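Local structure of enoyl-CoA hydratase subunit I (Geobacillus kaustophilus, 2PBP) at the interface of chains A and B. The protein hydrates the double bond of trans-2-enoyl-CoA thioesters, a step of beta-oxidation, as a member of the crotonase family. Residues are numbered along the deposited sequence; one frame, centred on the assembly and turned at random. Chains: chain A/B, Enoyl-CoA hydratase subunit I.

Contact 1 and contact 2 are parts of the same interface between two copies of the protein, their C-alpha centres about 26 Å apart. They share no residues. In contact 1 chain A supplies helix 220-234 and chain B the loop residues B:Asn83 and B:Phe85, helix 86-92 and B:Gly140-B:Ala141; in contact 2 a lysine of chain B helix 153-162 enters chain A. Each chain thus both reaches across and receives, and the whole interface is not an exact two-fold. Crotonase-family enzymes typically build hexamers from trimers, so this pairing may belong to a larger oligomer, which two chains alone cannot show.

Contact 1: the interface of chains A and B. Residues chain A 221, 224-225, 227-228, 232; chain B 83, 85-86, 89, 140-141.
A:Arg228 meets B:Asp89 tip to tip because its CG sits between the backbone N and the carbonyl carbon (chi1 65°) and the chain bends again at chi3, while B:Asp89 turns CG anti to its own carbonyl carbon (chi1 -66°). The result is an end-on, two-pronged salt bridge. NH1 of A:Arg228 gives a hydrogen bond of 2.8 Å to carboxylate OD2 of B:Asp89, and NH2 gives one of 2.8 Å to OD1. Both oxygens are met on their syn sides, and the two planes are inclined by only 12°, although the nitrogens stand somewhat out of the carboxylate plane.

One face of the guanidinium rests on B:Phe85, whose CB comes within 3.4 Å of A:Arg228 CZ, over the centre of the plane. The B:Phe85 ring itself runs back past the arginine's aliphatic part, CD2 lying 3.6 Å from A:Arg228 CB. The CE1 edge of the A:Tyr221 ring comes down on a face of the B:Asp89 carboxylate, CE1 standing over CG at 3.6 Å, with the two side chains crossing at about a right angle.

Waters bridge the rest. Water 2 bonds to NE and NH2 of A:Arg228, to A:Glu227 OE1 and to A:Met224 O, and lies 2.7 Å from B:Gly140 O, tying the arginine to the chain B backbone. The amide oxygen OD1 of B:Asn83 holds water 1 and water 3; the first reaches the phenol OH of A:Tyr232 at 2.7 Å and also bonds to B:Phe85 N, the second reaches A:Arg228 NH1.

In the fold, helix 220-234 of chain A lays successive turns against chain B, where B:Asp89 projects from helix 86-92 and the B:Asn83 and B:Phe85 loop leads into that helix.

Contact 2: the interface of chains A and B. Residues chain A 114-115, 117-118, 120, 150, 175-176; chain B 154.
B:Lys154 pushes its whole side chain into chain A, and its terminal amine, NZ, bonds to backbone carbonyls there. NZ donates a hydrogen bond of 2.9 Å to A:Cys117 O, approached almost straight down the carbonyl bond, with a C=O...N angle of 169°. A second bond, 3.0 Å from NZ to A:Leu115 O, comes in more bent, at 131°, and is tilted from the carbonyl plane. Water 4 adds a third partner, 2.8 Å from NZ, and passes the link on to A:Asp118 O. The side-chain carboxylate of A:Asp118 does not touch the amine: OD1 is 6.3 Å from NZ, but its opposite charge may still favour a charged lysine from a distance.

Nonpolar contacts line the methylene chain. CE of B:Lys154 lies 3.6 Å from CD1 of A:Ile120, the two side chains crossing at a slant. A:Leu150 meets the chain nearer its root, crossing at about a right angle, with CD2 4.1 Å from B:Lys154 CG. Bends at chi2 (-77°) and again at chi4 steer the amine to its carbonyls.

The carbonyl oxygens of A:Gly175 and A:Ile176 pack against the methylenes CB, CG and CD without hydrogen-bonding to them.

In the fold, B:Lys154 stands at the start of helix 153-162 of chain B. Its receiving site in chain A is assembled from the end of helix 109-115, the loop residues A:Cys117 and A:Asp118 and strand 119-123, the end of helix 143-151 and the loop after helix 168-173.

Contact 1: the interface of chains A and B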
ATOM      1  N   TYR A 221      12.195  -4.391   4.440  1.00  9.59           N
ATOM      2  CA  TYR A 221      12.524  -5.276   5.553  1.00 11.93           C
ATOM      3  C   TYR A 221      12.167  -4.698   6.920  1.00 11.89           C
ATOM      4  O   TYR A 221      11.572  -5.383   7.751  1.00 10.16           O
ATOM      5  CB  TYR A 221      14.012  -5.636   5.533  1.00 15.00           C
ATOM      6  CG  TYR A 221      14.389  -6.681   6.561  1.00 17.92           C
ATOM      7  CD1 TYR A 221      14.062  -8.022   6.370  1.00 19.05           C
ATOM      8  CD2 TYR A 221      15.054  -6.325   7.733  1.00 20.01           C
ATOM      9  CE1 TYR A 221      14.389  -8.985   7.323  1.00 21.38           C
ATOM     10  CE2 TYR A 221      15.385  -7.277   8.692  1.00 21.51           C
ATOM     11  CZ  TYR A 221      15.051  -8.606   8.481  1.00 22.27           C
ATOM     12  OH  TYR A 221      15.383  -9.553   9.425  1.00 23.38           O
ATOM     13  N   MET A 224       8.396  -4.298   7.479  1.00  3.94           N
ATOM     14  CA  MET A 224       7.794  -5.576   7.835  1.00  5.57           C
ATOM     15  C   MET A 224       8.110  -5.926   9.292  1.00  6.44           C
ATOM     16  O   MET A 224       7.307  -6.567   9.971  1.00  5.84           O
ATOM     17  CB  MET A 224       8.291  -6.672   6.882  1.00  5.83           C
ATOM     18  CG  MET A 224       7.649  -6.569   5.493  1.00  5.60           C
ATOM     19  SD  MET A 224       8.287  -7.737   4.273  1.00  9.21           S
ATOM     20  CE  MET A 224       7.693  -9.271   4.963  1.00  7.26           C
ATOM     21  N   GLN A 225       9.278  -5.500   9.766  1.00  7.54           N
ATOM     22  CA  GLN A 225       9.674  -5.740  11.154  1.00  6.68           C
ATOM     23  C   GLN A 225       8.689  -5.038  12.085  1.00  7.59           C
ATOM     24  O   GLN A 225       8.304  -5.576  13.123  1.00  8.06           O
ATOM     25  CB  GLN A 225      11.084  -5.196  11.412  1.00  8.82           C
ATOM     26  CG  GLN A 225      12.206  -6.112  10.966  1.00 11.79           C
ATOM     27  CD  GLN A 225      12.377  -7.295  11.901  1.00 19.76           C
ATOM     28  OE1 GLN A 225      12.788  -7.139  13.058  1.00 22.37           O
ATOM     29  NE2 GLN A 225      12.052  -8.483  11.411  1.00 16.12           N
ATOM     30  N   GLU A 227       5.586  -3.953  11.126  1.00  4.31           N
ATOM     31  CA  GLU A 227       4.283  -4.526  10.818  1.00  5.14           C
ATOM     32  C   GLU A 227       3.941  -5.735  11.695  1.00  5.29           C
ATOM     33  O   GLU A 227       2.862  -5.791  12.296  1.00  4.87           O
ATOM     34  CB  GLU A 227       4.256  -4.934   9.346  1.00  5.20           C
ATOM     35  CG  GLU A 227       2.953  -5.545   8.868  1.00  5.26           C
ATOM     36  CD  GLU A 227       3.129  -6.210   7.519  1.00  9.64           C
ATOM     37  OE1 GLU A 227       3.934  -7.160   7.448  1.00 10.07           O
ATOM     38  OE2 GLU A 227       2.480  -5.788   6.536  1.00  7.46           O
ATOM     39  N   ARG A 228       4.854  -6.697  11.776  1.00  3.64           N
ATOM     40  CA  ARG A 228       4.600  -7.898  12.568  1.00  5.37           C
ATOM     41  C   ARG A 228       4.456  -7.634  14.067  1.00  5.68           C
ATOM     42  O   ARG A 228       3.785  -8.398  14.765  1.00  7.05           O
ATOM     43  CB  ARG A 228       5.681  -8.957  12.302  1.00  7.66           C
ATOM     44  CG  ARG A 228       7.088  -8.588  12.732  1.00  5.42           C
ATOM     45  CD  ARG A 228       8.110  -9.533  12.106  1.00  3.23           C
ATOM     46  NE  ARG A 228       8.083  -9.452  10.647  1.00  5.28           N
ATOM     47  CZ  ARG A 228       8.959 -10.042   9.837  1.00  6.28           C
ATOM     48  NH1 ARG A 228       9.951 -10.771  10.338  1.00  6.30           N
ATOM     49  NH2 ARG A 228       8.837  -9.907   8.522  1.00  6.08           N
ATOM     50  N   TYR A 232       1.388  -8.920  16.285  1.00  4.95           N
ATOM     51  CA  TYR A 232       1.450  -9.592  17.584  1.00  5.40           C
ATOM     52  C   TYR A 232       0.528  -8.916  18.588  1.00  4.95           C
ATOM     53  O   TYR A 232      -0.208  -9.581  19.324  1.00  4.30           O
ATOM     54  CB  TYR A 232       2.866  -9.552  18.175  1.00  3.09           C
ATOM     55  CG  TYR A 232       3.949 -10.270  17.399  1.00  6.65           C
ATOM     56  CD1 TYR A 232       3.646 -11.110  16.325  1.00  8.00           C
ATOM     57  CD2 TYR A 232       5.287 -10.128  17.767  1.00  7.16           C
ATOM     58  CE1 TYR A 232       4.657 -11.793  15.636  1.00  5.79           C
ATOM     59  CE2 TYR A 232       6.302 -10.803  17.089  1.00  6.95           C
ATOM     60  CZ  TYR A 232       5.980 -11.632  16.026  1.00  9.63           C
ATOM     61  OH  TYR A 232       6.991 -12.297  15.362  1.00  8.98           O
TER
ATOM     62  N   ASN B  83       8.082 -16.428  15.922  1.00  5.63           N
ATOM     63  CA  ASN B  83       8.811 -15.662  14.910  1.00  7.40           C
ATOM     64  C   ASN B  83       8.558 -16.261  13.526  1.00  7.25           C
ATOM     65  O   ASN B  83       9.480 -16.450  12.729  1.00  6.10           O
ATOM     66  CB  ASN B  83      10.308 -15.667  15.240  1.00  7.57           C
ATOM     67  CG  ASN B  83      11.105 -14.730  14.352  1.00 10.41           C
ATOM     68  OD1 ASN B  83      10.553 -13.819  13.737  1.00  7.91           O
ATOM     69  ND2 ASN B  83      12.415 -14.943  14.292  1.00  8.00           N
ATOM     70  N   PHE B  85       7.276 -15.016  10.877  1.00  6.21           N
ATOM     71  CA  PHE B  85       7.510 -14.190   9.704  1.00  6.60           C
ATOM     72  C   PHE B  85       8.952 -14.173   9.223  1.00  7.74           C
ATOM     73  O   PHE B  85       9.262 -13.575   8.195  1.00  5.43           O
ATOM     74  CB  PHE B  85       6.964 -12.787   9.957  1.00  6.20           C
ATOM     75  CG  PHE B  85       5.490 -12.781  10.231  1.00  5.74           C
ATOM     76  CD1 PHE B  85       4.591 -13.205   9.252  1.00  5.99           C
ATOM     77  CD2 PHE B  85       5.003 -12.435  11.485  1.00  7.01           C
ATOM     78  CE1 PHE B  85       3.225 -13.290   9.525  1.00  9.96           C
ATOM     79  CE2 PHE B  85       3.642 -12.516  11.770  1.00  7.39           C
ATOM     80  CZ  PHE B  85       2.749 -12.946  10.788  1.00  8.01           C
ATOM     81  N   ALA B  86       9.834 -14.847   9.959  1.00  7.77           N
ATOM     82  CA  ALA B  86      11.229 -14.933   9.540  1.00  8.01           C
ATOM     83  C   ALA B  86      11.250 -15.765   8.260  1.00  7.25           C
ATOM     84  O   ALA B  86      12.102 -15.569   7.394  1.00  5.92           O
ATOM     85  CB  ALA B  86      12.070 -15.601  10.615  1.00  6.55           C
ATOM     86  N   ASP B  89      10.621 -13.570   5.440  1.00  5.41           N
ATOM     87  CA  ASP B  89      11.786 -12.760   5.111  1.00  6.57           C
ATOM     88  C   ASP B  89      12.715 -13.558   4.201  1.00  5.39           C
ATOM     89  O   ASP B  89      13.379 -12.995   3.337  1.00  6.38           O
ATOM     90  CB  ASP B  89      12.546 -12.344   6.375  1.00  6.56           C
ATOM     91  CG  ASP B  89      11.741 -11.413   7.267  1.00  9.73           C
ATOM     92  OD1 ASP B  89      10.928 -10.626   6.736  1.00  8.58           O
ATOM     93  OD2 ASP B  89      11.939 -11.458   8.499  1.00  9.77           O
ATOM     94  N   GLY B 140       0.335  -9.672   8.337  1.00  6.46           N
ATOM     95  CA  GLY B 140       1.578  -9.641   9.087  1.00  7.74           C
ATOM     96  C   GLY B 140       2.790 -10.115   8.315  1.00  7.03           C
ATOM     97  O   GLY B 140       3.885 -10.193   8.871  1.00  6.86           O
ATOM     98  N   ALA B 141       2.597 -10.418   7.033  1.00  6.53           N
ATOM     99  CA  ALA B 141       3.683 -10.903   6.187  1.00  7.72           C
ATOM    100  C   ALA B 141       4.011  -9.983   5.009  1.00  7.32           C
ATOM    101  O   ALA B 141       4.179 -10.448   3.878  1.00  7.85           O
ATOM    102  CB  ALA B 141       3.346 -12.306   5.677  1.00  9.29           C
TER
HETATM  103  O   HOH W   1       7.913 -13.152  12.994  1.00  5.57           O
HETATM  104  O   HOH W   2       6.146  -8.846   8.344  1.00  5.63           O
HETATM  105  O   HOH W   3      11.078 -11.231  12.936  1.00  9.71           O

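Contact 2: the interface of chains A and B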
ATOM      1  N   ALA A 114      -6.269  18.069   2.819  1.00  4.59           N
ATOM      2  CA  ALA A 114      -6.893  16.856   2.301  1.00  6.89           C
ATOM      3  C   ALA A 114      -5.867  15.721   2.229  1.00  6.54           C
ATOM      4  O   ALA A 114      -6.164  14.582   2.588  1.00  5.90           O
ATOM      5  CB  ALA A 114      -7.491  17.110   0.919  1.00  5.58           C
ATOM      6  N   LEU A 115      -4.658  16.041   1.775  1.00  6.19           N
ATOM      7  CA  LEU A 115      -3.604  15.041   1.657  1.00  5.36           C
ATOM      8  C   LEU A 115      -3.189  14.479   3.019  1.00  6.70           C
ATOM      9  O   LEU A 115      -2.681  13.361   3.105  1.00  6.63           O
ATOM     10  CB  LEU A 115      -2.388  15.637   0.933  1.00  6.34           C
ATOM     11  CG  LEU A 115      -2.596  15.976  -0.551  1.00  4.88           C
ATOM     12  CD1 LEU A 115      -1.413  16.769  -1.072  1.00  6.51           C
ATOM     13  CD2 LEU A 115      -2.781  14.691  -1.359  1.00  6.32           C
ATOM     14  N   CYS A 117      -5.195  13.638   5.279  1.00  5.49           N
ATOM     15  CA  CYS A 117      -6.184  12.647   5.683  1.00  6.44           C
ATOM     16  C   CYS A 117      -5.814  11.294   5.082  1.00  5.76           C
ATOM     17  O   CYS A 117      -4.976  11.221   4.185  1.00  6.26           O
ATOM     18  CB  CYS A 117      -7.581  13.076   5.229  1.00  2.85           C
ATOM     19  SG  CYS A 117      -8.161  14.572   6.086  1.00  6.80           S
ATOM     20  N   ASP A 118      -6.433  10.226   5.576  1.00  4.19           N
ATOM     21  CA  ASP A 118      -6.134   8.877   5.092  1.00  5.16           C
ATOM     22  C   ASP A 118      -6.851   8.494   3.807  1.00  6.83           C
ATOM     23  O   ASP A 118      -6.318   7.734   2.992  1.00  7.17           O
ATOM     24  CB  ASP A 118      -6.470   7.858   6.176  1.00  6.04           C
ATOM     25  CG  ASP A 118      -5.792   8.176   7.486  1.00  5.87           C
ATOM     26  OD1 ASP A 118      -4.552   8.325   7.483  1.00  6.33           O
ATOM     27  OD2 ASP A 118      -6.498   8.284   8.514  1.00  8.04           O
ATOM     28  N   ILE A 120      -9.780  10.209   0.782  1.00  5.11           N
ATOM     29  CA  ILE A 120     -10.417  11.429   0.305  1.00  6.36           C
ATOM     30  C   ILE A 120     -11.629  11.096  -0.566  1.00  7.21           C
ATOM     31  O   ILE A 120     -11.508  10.381  -1.557  1.00  8.05           O
ATOM     32  CB  ILE A 120      -9.448  12.289  -0.538  1.00  4.99           C
ATOM     33  CG1 ILE A 120      -8.211  12.667   0.282  1.00  5.10           C
ATOM     34  CG2 ILE A 120     -10.166  13.539  -1.034  1.00  7.95           C
ATOM     35  CD1 ILE A 120      -7.038  13.205  -0.534  1.00 13.93           C
ATOM     36  N   LEU A 150       2.806  10.303  -3.958  1.00  7.97           N
ATOM     37  CA  LEU A 150       1.611   9.719  -4.553  1.00  8.68           C
ATOM     38  C   LEU A 150       1.634   9.556  -6.070  1.00  8.14           C
ATOM     39  O   LEU A 150       1.189   8.531  -6.585  1.00  8.22           O
ATOM     40  CB  LEU A 150       0.373  10.533  -4.169  1.00  7.53           C
ATOM     41  CG  LEU A 150      -0.115  10.418  -2.724  1.00  7.67           C
ATOM     42  CD1 LEU A 150      -1.211  11.443  -2.473  1.00  9.40           C
ATOM     43  CD2 LEU A 150      -0.635   9.006  -2.472  1.00  8.58           C
ATOM     44  N   GLY A 175      -4.881   8.241  -8.100  1.00 14.32           N
ATOM     45  CA  GLY A 175      -4.822   7.548  -6.826  1.00 15.16           C
ATOM     46  C   GLY A 175      -4.757   8.467  -5.621  1.00 13.77           C
ATOM     47  O   GLY A 175      -4.416   8.036  -4.518  1.00 14.24           O
ATOM     48  N   ILE A 176      -5.066   9.742  -5.836  1.00 11.06           N
ATOM     49  CA  ILE A 176      -5.063  10.717  -4.753  1.00  8.19           C
ATOM     50  C   ILE A 176      -6.434  10.699  -4.074  1.00  9.12           C
ATOM     51  O   ILE A 176      -6.531  10.724  -2.845  1.00  9.28           O
ATOM     52  CB  ILE A 176      -4.783  12.135  -5.285  1.00  6.62           C
ATOM     53  CG1 ILE A 176      -3.402  12.172  -5.949  1.00  6.29           C
ATOM     54  CG2 ILE A 176      -4.869  13.144  -4.145  1.00  5.73           C
ATOM     55  CD1 ILE A 176      -3.134  13.406  -6.808  1.00 13.93           C
TER
ATOM     56  N   LYS B 154      -3.214   6.109   0.108  1.00  7.68           N
ATOM     57  CA  LYS B 154      -4.632   6.438  -0.056  1.00  8.73           C
ATOM     58  C   LYS B 154      -5.430   5.221  -0.532  1.00  9.46           C
ATOM     59  O   LYS B 154      -6.457   4.862   0.051  1.00  8.39           O
ATOM     60  CB  LYS B 154      -4.798   7.596  -1.053  1.00  8.34           C
ATOM     61  CG  LYS B 154      -4.243   8.940  -0.572  1.00  7.48           C
ATOM     62  CD  LYS B 154      -5.179   9.609   0.432  1.00  9.23           C
ATOM     63  CE  LYS B 154      -4.627  10.938   0.936  1.00  6.35           C
ATOM     64  NZ  LYS B 154      -3.438  10.765   1.828  1.00  5.31           N
TER
HETATM   65  O   HOH W   4      -3.418   8.132   2.847  1.00 10.71           O